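DUF4136 domain-containing protein (Bacteroides thetaiotaomicron, PDB 4F54) is of unknown function but belongs to the DUF4136 family (TolB_N clan), its full-length form carrying a lipoprotein signature consistent with attachment to a membrane. Local coordinates at residues Trp106-Pro111 against Trp125-Ala130; Val159-Tyr164 against Asn185-Gln190; Thr166-Gly171 against Arg177-Glu182. All coordinates share one frame; numbering follows the deposited sequence.

Contact 1 of 3, residues Trp106-Pro111 against Trp125-Ala130; sequences WWWGYP and WYYPYA
Trp-108 lays the face of its indole over that of Trp-125, an offset stack of the two five-membered rings with centroids 4.4 Å apart and planes only 8° from parallel. The overlap is partial. Trp-125 CD1 sits near the rim of the Trp-108 ring, 3.4 Å from Trp-108 NE1, while the six-membered part of Trp-108 runs on past the Trp-125 ring to its stem, where Trp-108 CZ2 meets Trp-125 CB at 3.5 Å. In both tryptophans CG stands anti to the carbonyl carbon (chi1 -66° in Trp-108), a setting that carries each indole across to the other. Tyr-127 completes the aromatic cluster: its CD1 lies 3.7 Å from Trp-108 CZ2, with the ring planes at 75°. At its far end the phenol hydroxyl meets the benzene edge of Trp-107, Tyr-127 OH being 3.4 Å from Trp-107 CZ2 and close to the indole plane. No hydrogen bond crosses between the segments, yet both polar ends are held by the same atom, since Tyr-127 OH and Trp-107 NE1 each bond to Glu-143 OE2; the tyrosine hydroxyl also bonds to Thr-162 OG1. The shared Glu-143 carboxylate thus holds the polar ends of two rings that meet by van der Waals contact. The 3-10 turn at 106-109, with Gly-109 N bonded to Trp-106 O at 2.9 Å, presents Trp-107 and Trp-108 from consecutive positions. The cluster joins the loops before and after the short helix 116-119 and rests against the sheet: Trp-107 touches Ile-141 and Trp-125 touches Val-145 of strand 139-146, Trp-125 also reaches Gln-88 of strand 85-92, and Tyr-127 packs on Val-159 of strand 159-166.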
loop_
_atom_site.group_PDB
_atom_site.type_symbol
_atom_site.label_atom_id
_atom_site.label_comp_id
_atom_site.label_asym_id
_atom_site.label_seq_id
_atom_site.Cartn_x
_atom_site.Cartn_y
_atom_site.Cartn_z
ATOM N N TRP A 106 -1.693 8.490 9.391
ATOM C CA TRP A 106 -3.050 8.740 9.889
ATOM C C TRP A 106 -3.944 7.558 9.640
ATOM O O TRP A 106 -4.909 7.391 10.342
ATOM C CB TRP A 106 -3.668 10.047 9.333
ATOM C CG TRP A 106 -3.279 10.402 7.918
ATOM C CD1 TRP A 106 -2.342 11.337 7.515
ATOM C CD2 TRP A 106 -3.802 9.812 6.672
ATOM N NE1 TRP A 106 -2.225 11.363 6.137
ATOM C CE2 TRP A 106 -3.071 10.465 5.568
ATOM C CE3 TRP A 106 -4.771 8.838 6.367
ATOM C CZ2 TRP A 106 -3.317 10.157 4.237
ATOM C CZ3 TRP A 106 -4.996 8.542 5.011
ATOM C CH2 TRP A 106 -4.271 9.182 3.976
ATOM N N TRP A 107 -3.585 6.693 8.690
ATOM C CA TRP A 107 -4.396 5.554 8.310
ATOM C C TRP A 107 -4.455 4.608 9.443
ATOM O O TRP A 107 -5.396 3.857 9.502
ATOM C CB TRP A 107 -3.902 4.912 7.016
ATOM C CG TRP A 107 -2.400 4.803 6.904
ATOM C CD1 TRP A 107 -1.599 3.718 7.258
ATOM C CD2 TRP A 107 -1.470 5.831 6.413
ATOM N NE1 TRP A 107 -0.287 3.985 7.022
ATOM C CE2 TRP A 107 -0.149 5.249 6.474
ATOM C CE3 TRP A 107 -1.608 7.126 5.929
ATOM C CZ2 TRP A 107 0.987 5.965 6.139
ATOM C CZ3 TRP A 107 -0.450 7.826 5.541
ATOM C CH2 TRP A 107 0.823 7.226 5.631
ATOM N N TRP A 108 -3.481 4.640 10.367
ATOM C CA TRP A 108 -3.543 3.792 11.566
ATOM C C TRP A 108 -4.707 4.106 12.443
ATOM O O TRP A 108 -5.051 3.277 13.305
ATOM C CB TRP A 108 -2.323 3.939 12.447
ATOM C CG TRP A 108 -1.051 3.456 11.824
ATOM C CD1 TRP A 108 -0.874 2.614 10.738
ATOM C CD2 TRP A 108 0.278 3.792 12.268
ATOM N NE1 TRP A 108 0.452 2.416 10.481
ATOM C CE2 TRP A 108 1.196 3.101 11.365
ATOM C CE3 TRP A 108 0.790 4.584 13.300
ATOM C CZ2 TRP A 108 2.571 3.217 11.492
ATOM C CZ3 TRP A 108 2.179 4.647 13.430
ATOM C CH2 TRP A 108 3.033 3.986 12.544
ATOM N N GLY A 109 -5.282 5.287 12.303
ATOM C CA GLY A 109 -6.464 5.679 13.076
ATOM C C GLY A 109 -7.760 5.010 12.626
ATOM O O GLY A 109 -8.759 5.136 13.306
ATOM N N TYR A 110 -7.762 4.333 11.474
ATOM C CA TYR A 110 -8.952 3.614 11.031
ATOM C C TYR A 110 -9.021 2.292 11.784
ATOM O O TYR A 110 -8.081 1.473 11.666
ATOM C CB TYR A 110 -8.910 3.329 9.531
ATOM C CG TYR A 110 -10.087 2.560 9.034
ATOM C CD1 TYR A 110 -11.371 3.023 9.273
ATOM C CD2 TYR A 110 -9.941 1.344 8.380
ATOM C CE1 TYR A 110 -12.482 2.326 8.855
ATOM C CE2 TYR A 110 -11.047 0.641 7.921
ATOM C CZ TYR A 110 -12.307 1.127 8.170
ATOM O OH TYR A 110 -13.397 0.408 7.769
ATOM N N PRO A 111 -10.092 2.071 12.577
ATOM C CA PRO A 111 -10.167 0.806 13.382
ATOM C C PRO A 111 -10.028 -0.464 12.554
ATOM O O PRO A 111 -9.506 -1.428 13.040
ATOM C CB PRO A 111 -11.540 0.885 14.043
ATOM C CG PRO A 111 -11.852 2.346 14.071
ATOM C CD PRO A 111 -11.285 2.910 12.805
ATOM N N TRP A 125 3.617 -1.530 14.261
ATOM C CA TRP A 125 4.305 -1.078 13.074
ATOM C C TRP A 125 5.577 -0.324 13.411
ATOM O O TRP A 125 5.665 0.321 14.485
ATOM C CB TRP A 125 3.441 -0.094 12.248
ATOM C CG TRP A 125 2.153 -0.680 11.784
ATOM C CD1 TRP A 125 0.882 -0.406 12.247
ATOM C CD2 TRP A 125 1.984 -1.713 10.775
ATOM N NE1 TRP A 125 -0.058 -1.150 11.581
ATOM C CE2 TRP A 125 0.549 -1.944 10.658
ATOM C CE3 TRP A 125 2.849 -2.422 9.963
ATOM C CZ2 TRP A 125 0.033 -2.903 9.787
ATOM C CZ3 TRP A 125 2.323 -3.365 9.060
ATOM C CH2 TRP A 125 0.943 -3.610 8.997
ATOM N N TYR A 126 6.521 -0.349 12.463
ATOM C CA TYR A 126 7.742 0.449 12.579
ATOM C C TYR A 126 7.923 1.190 11.272
ATOM O O TYR A 126 8.065 0.509 10.242
ATOM C CB TYR A 126 8.983 -0.388 12.842
ATOM C CG TYR A 126 10.165 0.462 13.228
ATOM C CD1 TYR A 126 10.214 1.033 14.484
ATOM C CD2 TYR A 126 11.164 0.761 12.333
ATOM C CE1 TYR A 126 11.289 1.817 14.882
ATOM C CE2 TYR A 126 12.228 1.546 12.713
ATOM C CZ TYR A 126 12.256 2.119 13.969
ATOM O OH TYR A 126 13.317 2.933 14.395
ATOM N N TYR A 127 7.960 2.535 11.334
ATOM C CA TYR A 127 8.207 3.412 10.173
ATOM C C TYR A 127 9.594 4.012 10.224
ATOM O O TYR A 127 9.871 4.822 11.115
ATOM C CB TYR A 127 7.137 4.568 10.090
ATOM C CG TYR A 127 6.186 4.379 8.930
ATOM C CD1 TYR A 127 5.226 3.376 8.941
ATOM C CD2 TYR A 127 6.282 5.196 7.788
ATOM C CE1 TYR A 127 4.344 3.181 7.900
ATOM C CE2 TYR A 127 5.413 4.982 6.726
ATOM C CZ TYR A 127 4.438 3.969 6.784
ATOM O OH TYR A 127 3.568 3.718 5.735
ATOM N N PRO A 128 10.475 3.595 9.291
ATOM C CA PRO A 128 11.874 4.075 9.325
ATOM C C PRO A 128 12.117 5.334 8.537
ATOM O O PRO A 128 13.262 5.761 8.348
ATOM C CB PRO A 128 12.668 2.905 8.755
ATOM C CG PRO A 128 11.696 2.182 7.907
ATOM C CD PRO A 128 10.325 2.420 8.419
ATOM N N TYR A 129 11.041 5.951 8.068
ATOM C CA TYR A 129 11.114 7.198 7.316
ATOM C C TYR A 129 9.858 8.071 7.553
ATOM O O TYR A 129 8.810 7.580 8.063
ATOM C CB TYR A 129 11.280 6.884 5.810
ATOM C CG TYR A 129 10.277 5.855 5.287
ATOM C CD1 TYR A 129 8.984 6.222 4.874
ATOM C CD2 TYR A 129 10.613 4.538 5.209
ATOM C CE1 TYR A 129 8.119 5.274 4.361
ATOM C CE2 TYR A 129 9.727 3.552 4.767
ATOM C CZ TYR A 129 8.494 3.927 4.294
ATOM O OH TYR A 129 7.630 2.998 3.857
ATOM N N ALA A 130 10.003 9.358 7.247
ATOM C CA ALA A 130 8.913 10.333 7.344
ATOM C C ALA A 130 7.926 10.182 6.173
ATOM O O ALA A 130 8.311 9.825 5.036
ATOM C CB ALA A 130 9.450 11.786 7.371
#

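Contact 2 of 3, residues Val159-Tyr164 against Asn185-Gln190; sequences VVWTSY and NQSFTQ
The indole of Trp-161 turns the edge of its six-membered ring to Ser-187, whose OG lies near the ring plane, 3.6 Å from Trp-161 CH2. Phe-188 of the helix brings its own ring obliquely toward Trp-161, at a centroid separation of 5.4 Å from the Trp-161 six-membered ring and with planes inclined at 32°. CG of Trp-161 stands anti to the backbone N (chi1 178°), which extends the indole from the strand toward the helix; strand-18-23 residues Thr-21 and Tyr-23 also touch it. Next to the ring edge, Ser-163 CB and Ser-187 CB approach to 4.1 Å where strand and helix come nearest. Their hydroxyls do not bond directly. A water bridges them, lying 2.6 Å from Ser-163 OG and giving a proton to Ser-187 OG at 2.8 Å. Ser-187 OG is held as well by Val-184 O, one helical turn back. The indole nitrogen, Trp-161 NE1, bonds to Ser-191 OG, which in turn bonds to Ser-187 O, so the tryptophan is tied to the end of the helix through a serine just beyond it. Within the helix segment, Gln-186 NE2 bonds to Gln-190 OE1 at 3.0 Å, nearly straight at 172°, meeting a lone pair of the Gln-190 side-chain carbonyl in its plane. Opposite Met-144, Val-160 and Trp-161 form a classic beta bulge, a local irregularity of strand 159-166 just where the indole leaves for helix 179-189. The strand-helix interface is therefore mixed: ring edge and aromatic contact supply the apolar part, whereas the two serine hydroxyls, too far apart to bond each other, are joined through the water, with Val-184 O as a second partner of Ser-187 OG.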
loop_
_atom_site.group_PDB
_atom_site.type_symbol
_atom_site.label_atom_id
_atom_site.label_comp_id
_atom_site.label_asym_id
_atom_site.label_seq_id
_atom_site.Cartn_x
_atom_site.Cartn_y
_atom_site.Cartn_z
ATOM N N VAL A 159 7.993 -1.267 7.778
ATOM C CA VAL A 159 7.653 -0.942 6.413
ATOM C C VAL A 159 8.974 -0.581 5.674
ATOM O O VAL A 159 9.903 -0.016 6.295
ATOM C CB VAL A 159 6.614 0.195 6.478
ATOM C CG1 VAL A 159 5.989 0.486 5.144
ATOM C CG2 VAL A 159 5.534 -0.197 7.481
ATOM N N VAL A 160 9.096 -0.947 4.397
ATOM C CA VAL A 160 10.248 -0.559 3.598
ATOM C C VAL A 160 9.910 0.443 2.513
ATOM O O VAL A 160 10.816 1.117 2.022
ATOM C CB VAL A 160 10.979 -1.809 2.986
ATOM C CG1 VAL A 160 11.559 -2.665 4.108
ATOM C CG2 VAL A 160 10.063 -2.632 2.063
ATOM N N TRP A 161 8.618 0.529 2.147
ATOM C CA TRP A 161 8.157 1.406 1.082
ATOM C C TRP A 161 6.675 1.664 1.276
ATOM O O TRP A 161 5.938 0.780 1.712
ATOM C CB TRP A 161 8.482 0.756 -0.256
ATOM C CG TRP A 161 8.055 1.444 -1.483
ATOM C CD1 TRP A 161 8.812 2.329 -2.235
ATOM C CD2 TRP A 161 6.816 1.258 -2.240
ATOM N NE1 TRP A 161 8.138 2.711 -3.371
ATOM C CE2 TRP A 161 6.951 2.086 -3.457
ATOM C CE3 TRP A 161 5.669 0.475 -2.069
ATOM C CZ2 TRP A 161 5.952 2.132 -4.428
ATOM C CZ3 TRP A 161 4.682 0.526 -3.034
ATOM C CH2 TRP A 161 4.805 1.319 -4.180
ATOM N N THR A 162 6.292 2.908 0.984
ATOM C CA THR A 162 4.910 3.372 1.016
ATOM C C THR A 162 4.628 4.187 -0.230
ATOM O O THR A 162 5.477 4.936 -0.685
ATOM C CB THR A 162 4.647 4.211 2.302
ATOM O OG1 THR A 162 5.046 3.463 3.448
ATOM C CG2 THR A 162 3.161 4.619 2.429
ATOM N N SER A 163 3.423 4.086 -0.756
ATOM C CA SER A 163 2.959 4.972 -1.807
ATOM C C SER A 163 1.582 5.524 -1.459
ATOM O O SER A 163 0.779 4.889 -0.726
ATOM C CB SER A 163 2.967 4.298 -3.194
ATOM O OG SER A 163 1.991 3.274 -3.234
ATOM N N TYR A 164 1.346 6.725 -1.993
ATOM C CA TYR A 164 0.095 7.411 -1.901
ATOM C C TYR A 164 -0.286 7.861 -3.295
ATOM O O TYR A 164 0.416 8.679 -3.919
ATOM C CB TYR A 164 0.147 8.555 -0.931
ATOM C CG TYR A 164 -1.147 9.255 -0.616
ATOM C CD1 TYR A 164 -2.288 8.520 -0.288
ATOM C CD2 TYR A 164 -1.199 10.632 -0.460
ATOM C CE1 TYR A 164 -3.464 9.174 0.061
ATOM C CE2 TYR A 164 -2.363 11.303 -0.104
ATOM C CZ TYR A 164 -3.502 10.544 0.164
ATOM O OH TYR A 164 -4.682 11.196 0.558
ATOM N N ASN A 185 1.734 1.855 -11.820
ATOM C CA ASN A 185 2.926 1.759 -12.656
ATOM C C ASN A 185 3.880 2.898 -12.378
ATOM O O ASN A 185 5.094 2.693 -12.247
ATOM C CB ASN A 185 2.544 1.740 -14.132
ATOM C CG ASN A 185 1.855 0.448 -14.547
ATOM O OD1 ASN A 185 1.908 -0.550 -13.833
ATOM N ND2 ASN A 185 1.170 0.483 -15.694
ATOM N N GLN A 186 3.329 4.097 -12.194
ATOM C CA GLN A 186 4.170 5.260 -11.916
ATOM C C GLN A 186 4.910 5.185 -10.596
ATOM O O GLN A 186 6.065 5.589 -10.491
ATOM C CB GLN A 186 3.357 6.561 -11.994
ATOM C CG GLN A 186 4.131 7.822 -11.614
ATOM C CD GLN A 186 5.344 8.097 -12.502
ATOM O OE1 GLN A 186 5.289 7.916 -13.728
ATOM N NE2 GLN A 186 6.434 8.567 -11.894
ATOM N N SER A 187 4.243 4.627 -9.590
ATOM C CA SER A 187 4.845 4.487 -8.255
ATOM C C SER A 187 6.089 3.605 -8.319
ATOM O O SER A 187 7.093 3.874 -7.641
ATOM C CB SER A 187 3.846 3.957 -7.216
ATOM O OG SER A 187 3.562 2.544 -7.335
ATOM N N PHE A 188 6.071 2.600 -9.188
ATOM C CA PHE A 188 7.292 1.795 -9.396
ATOM C C PHE A 188 8.338 2.497 -10.248
ATOM O O PHE A 188 9.525 2.417 -9.952
ATOM C CB PHE A 188 6.956 0.402 -9.965
ATOM C CG PHE A 188 6.394 -0.519 -8.940
ATOM C CD1 PHE A 188 5.008 -0.570 -8.694
ATOM C CD2 PHE A 188 7.223 -1.287 -8.195
ATOM C CE1 PHE A 188 4.478 -1.432 -7.732
ATOM C CE2 PHE A 188 6.712 -2.126 -7.238
ATOM C CZ PHE A 188 5.327 -2.188 -6.993
ATOM N N THR A 189 7.913 3.202 -11.303
ATOM C CA THR A 189 8.833 3.954 -12.147
ATOM C C THR A 189 9.697 4.946 -11.349
ATOM O O THR A 189 10.890 5.074 -11.573
ATOM C CB THR A 189 8.056 4.696 -13.265
ATOM O OG1 THR A 189 7.336 3.716 -14.027
ATOM C CG2 THR A 189 9.013 5.494 -14.149
ATOM N N GLN A 190 9.073 5.634 -10.404
ATOM C CA GLN A 190 9.798 6.591 -9.548
ATOM C C GLN A 190 10.450 5.946 -8.317
ATOM O O GLN A 190 10.891 6.667 -7.409
ATOM C CB GLN A 190 8.855 7.749 -9.129
ATOM C CG GLN A 190 7.746 7.383 -8.140
ATOM C CD GLN A 190 6.790 8.542 -7.938
ATOM O OE1 GLN A 190 6.152 9.001 -8.921
ATOM N NE2 GLN A 190 6.598 8.991 -6.664
HETATM O O HOH W 1 1.429 2.124 -5.538
#

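Contact 3 of 3, residues Thr166-Gly171 against Arg177-Glu182; sequences TGFETG and RTLAIE
The loop leaving strand 159-166 passes beside the first turn of helix 179-189, bringing Phe-168 CA within 7.6 Å of Leu-179 CA. Phe-168 directs its ring at that turn and meets it along one edge: CE1 is 3.7 Å from Leu-179 O, which lies near the ring plane, and CD1 is 3.9 Å from Leu-179 CB. Phe-168 CZ continues to Ala-180 CA at 4.1 Å. The ring gets there with CG anti to its own carbonyl carbon (chi1 -73°), and the Phe-168 and Leu-179 side chains run past one another, pointing contrary ways. The helix they border starts after an inverse gamma turn centred on Thr-178, its N-cap residue. The contact closes the strand-to-helix connection of this sheet-and-helix domain. With an alanine in place of Phe-168, the first turn is likely to lose part of its apolar cover, opening a gap beside Leu-179 CB and the backbone at Ala-180. Phe-140 of strand 139-146 touches both Phe-168 and Ala-180, and Ile-61 of helix 56-70 also meets Ala-180. Leu-179 packs further on Asn-16, near the start of the modelled chain.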
loop_
_atom_site.group_PDB
_atom_site.type_symbol
_atom_site.label_atom_id
_atom_site.label_comp_id
_atom_site.label_asym_id
_atom_site.label_seq_id
_atom_site.Cartn_x
_atom_site.Cartn_y
_atom_site.Cartn_z
ATOM N N THR A 166 -3.179 9.737 -5.427
ATOM C CA THR A 166 -4.234 10.700 -5.048
ATOM C C THR A 166 -4.466 11.710 -6.146
ATOM O O THR A 166 -3.859 11.598 -7.204
ATOM C CB THR A 166 -3.910 11.358 -3.679
ATOM O OG1 THR A 166 -5.065 12.069 -3.206
ATOM C CG2 THR A 166 -2.713 12.302 -3.769
ATOM N N GLY A 167 -5.352 12.680 -5.936
ATOM C CA GLY A 167 -5.533 13.714 -6.938
ATOM C C GLY A 167 -6.091 13.265 -8.280
ATOM O O GLY A 167 -5.886 13.897 -9.299
ATOM N N PHE A 168 -6.847 12.179 -8.265
ATOM C CA PHE A 168 -7.405 11.614 -9.492
ATOM C C PHE A 168 -8.497 12.483 -10.095
ATOM O O PHE A 168 -9.431 12.917 -9.415
ATOM C CB PHE A 168 -7.982 10.239 -9.225
ATOM C CG PHE A 168 -6.952 9.154 -9.009
ATOM C CD1 PHE A 168 -6.354 8.525 -10.098
ATOM C CD2 PHE A 168 -6.642 8.709 -7.742
ATOM C CE1 PHE A 168 -5.428 7.533 -9.924
ATOM C CE2 PHE A 168 -5.695 7.696 -7.563
ATOM C CZ PHE A 168 -5.104 7.104 -8.669
ATOM N N GLU A 169 -8.389 12.746 -11.398
ATOM C CA GLU A 169 -9.409 13.512 -12.098
ATOM C C GLU A 169 -10.715 12.715 -12.188
ATOM O O GLU A 169 -10.700 11.490 -12.246
ATOM C CB GLU A 169 -8.940 13.962 -13.508
ATOM C CG GLU A 169 -7.835 15.031 -13.540
ATOM C CD GLU A 169 -8.135 16.301 -12.734
ATOM O OE1 GLU A 169 -9.053 17.066 -13.115
ATOM O OE2 GLU A 169 -7.434 16.549 -11.725
ATOM N N THR A 170 -11.844 13.429 -12.198
ATOM C CA THR A 170 -13.146 12.756 -12.147
ATOM C C THR A 170 -14.016 12.991 -13.386
ATOM O O THR A 170 -15.166 12.564 -13.399
ATOM C CB THR A 170 -13.896 13.155 -10.860
ATOM O OG1 THR A 170 -14.065 14.573 -10.867
ATOM C CG2 THR A 170 -13.148 12.719 -9.606
ATOM N N GLY A 171 -13.510 13.674 -14.427
ATOM C CA GLY A 171 -14.265 13.820 -15.713
ATOM C C GLY A 171 -14.275 12.493 -16.486
ATOM O O GLY A 171 -13.441 11.638 -16.227
ATOM N N ARG A 177 -10.057 6.063 -18.638
ATOM C CA ARG A 177 -8.703 5.543 -18.702
ATOM C C ARG A 177 -8.531 4.707 -17.426
ATOM O O ARG A 177 -9.305 4.828 -16.461
ATOM C CB ARG A 177 -7.709 6.684 -18.794
ATOM C CG ARG A 177 -7.842 7.478 -20.089
ATOM C CD ARG A 177 -6.887 8.656 -20.099
ATOM N NE ARG A 177 -5.501 8.195 -20.010
ATOM C CZ ARG A 177 -4.460 8.959 -19.689
ATOM N NH1 ARG A 177 -4.620 10.252 -19.415
ATOM N NH2 ARG A 177 -3.247 8.418 -19.635
ATOM N N THR A 178 -7.555 3.825 -17.401
ATOM C CA THR A 178 -7.460 2.964 -16.231
ATOM C C THR A 178 -6.558 3.691 -15.228
ATOM O O THR A 178 -5.461 3.219 -15.004
ATOM C CB THR A 178 -6.889 1.580 -16.630
ATOM O OG1 THR A 178 -5.638 1.742 -17.336
ATOM C CG2 THR A 178 -7.891 0.822 -17.518
ATOM N N LEU A 179 -6.959 4.874 -14.708
ATOM C CA LEU A 179 -5.929 5.744 -14.092
ATOM C C LEU A 179 -5.265 5.109 -12.858
ATOM O O LEU A 179 -4.082 5.333 -12.614
ATOM C CB LEU A 179 -6.426 7.165 -13.749
ATOM C CG LEU A 179 -6.679 8.150 -14.922
ATOM C CD1 LEU A 179 -7.118 9.497 -14.348
ATOM C CD2 LEU A 179 -5.497 8.319 -15.875
ATOM N N ALA A 180 -6.021 4.348 -12.052
ATOM C CA ALA A 180 -5.386 3.680 -10.909
ATOM C C ALA A 180 -4.184 2.809 -11.366
ATOM O O ALA A 180 -3.157 2.748 -10.663
ATOM C CB ALA A 180 -6.351 2.801 -10.159
ATOM N N ILE A 181 -4.347 2.074 -12.468
ATOM C CA ILE A 181 -3.264 1.192 -12.933
ATOM C C ILE A 181 -2.056 2.021 -13.380
ATOM O O ILE A 181 -0.899 1.647 -13.115
ATOM C CB ILE A 181 -3.747 0.204 -14.033
ATOM C CG1 ILE A 181 -4.550 -0.935 -13.386
ATOM C CG2 ILE A 181 -2.585 -0.339 -14.863
ATOM C CD1 ILE A 181 -5.633 -1.495 -14.288
ATOM N N GLU A 182 -2.318 3.118 -14.065
ATOM C CA GLU A 182 -1.254 4.015 -14.513
ATOM C C GLU A 182 -0.503 4.622 -13.303
ATOM O O GLU A 182 0.753 4.736 -13.311
ATOM C CB GLU A 182 -1.798 5.099 -15.449
ATOM C CG GLU A 182 -2.353 4.565 -16.774
ATOM C CD GLU A 182 -3.046 5.638 -17.617
ATOM O OE1 GLU A 182 -2.889 6.830 -17.312
ATOM O OE2 GLU A 182 -3.750 5.285 -18.580
#

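Overall arrangement
From the N terminus, the chain first reaches contact 1, which closes the excursion between strands 85-92 and 139-146 that holds the short helix 116-119. After strand 139-146 the chain enters strand 159-166, where contact 2 opens. Contact 3 then opens and closes within that larger loop, joining the beginning of the connection, just past the strand, to the start of helix 179-189, before contact 2 closes farther along the same helix. Contact 1 is in series with both and crosses neither. It meets contact 2 where Tyr-129 OH probably bonds to Thr-162 OG1 (2.7 Å), whereas contacts 1 and 3 do not touch, their nearest atoms being about 8 Å apart.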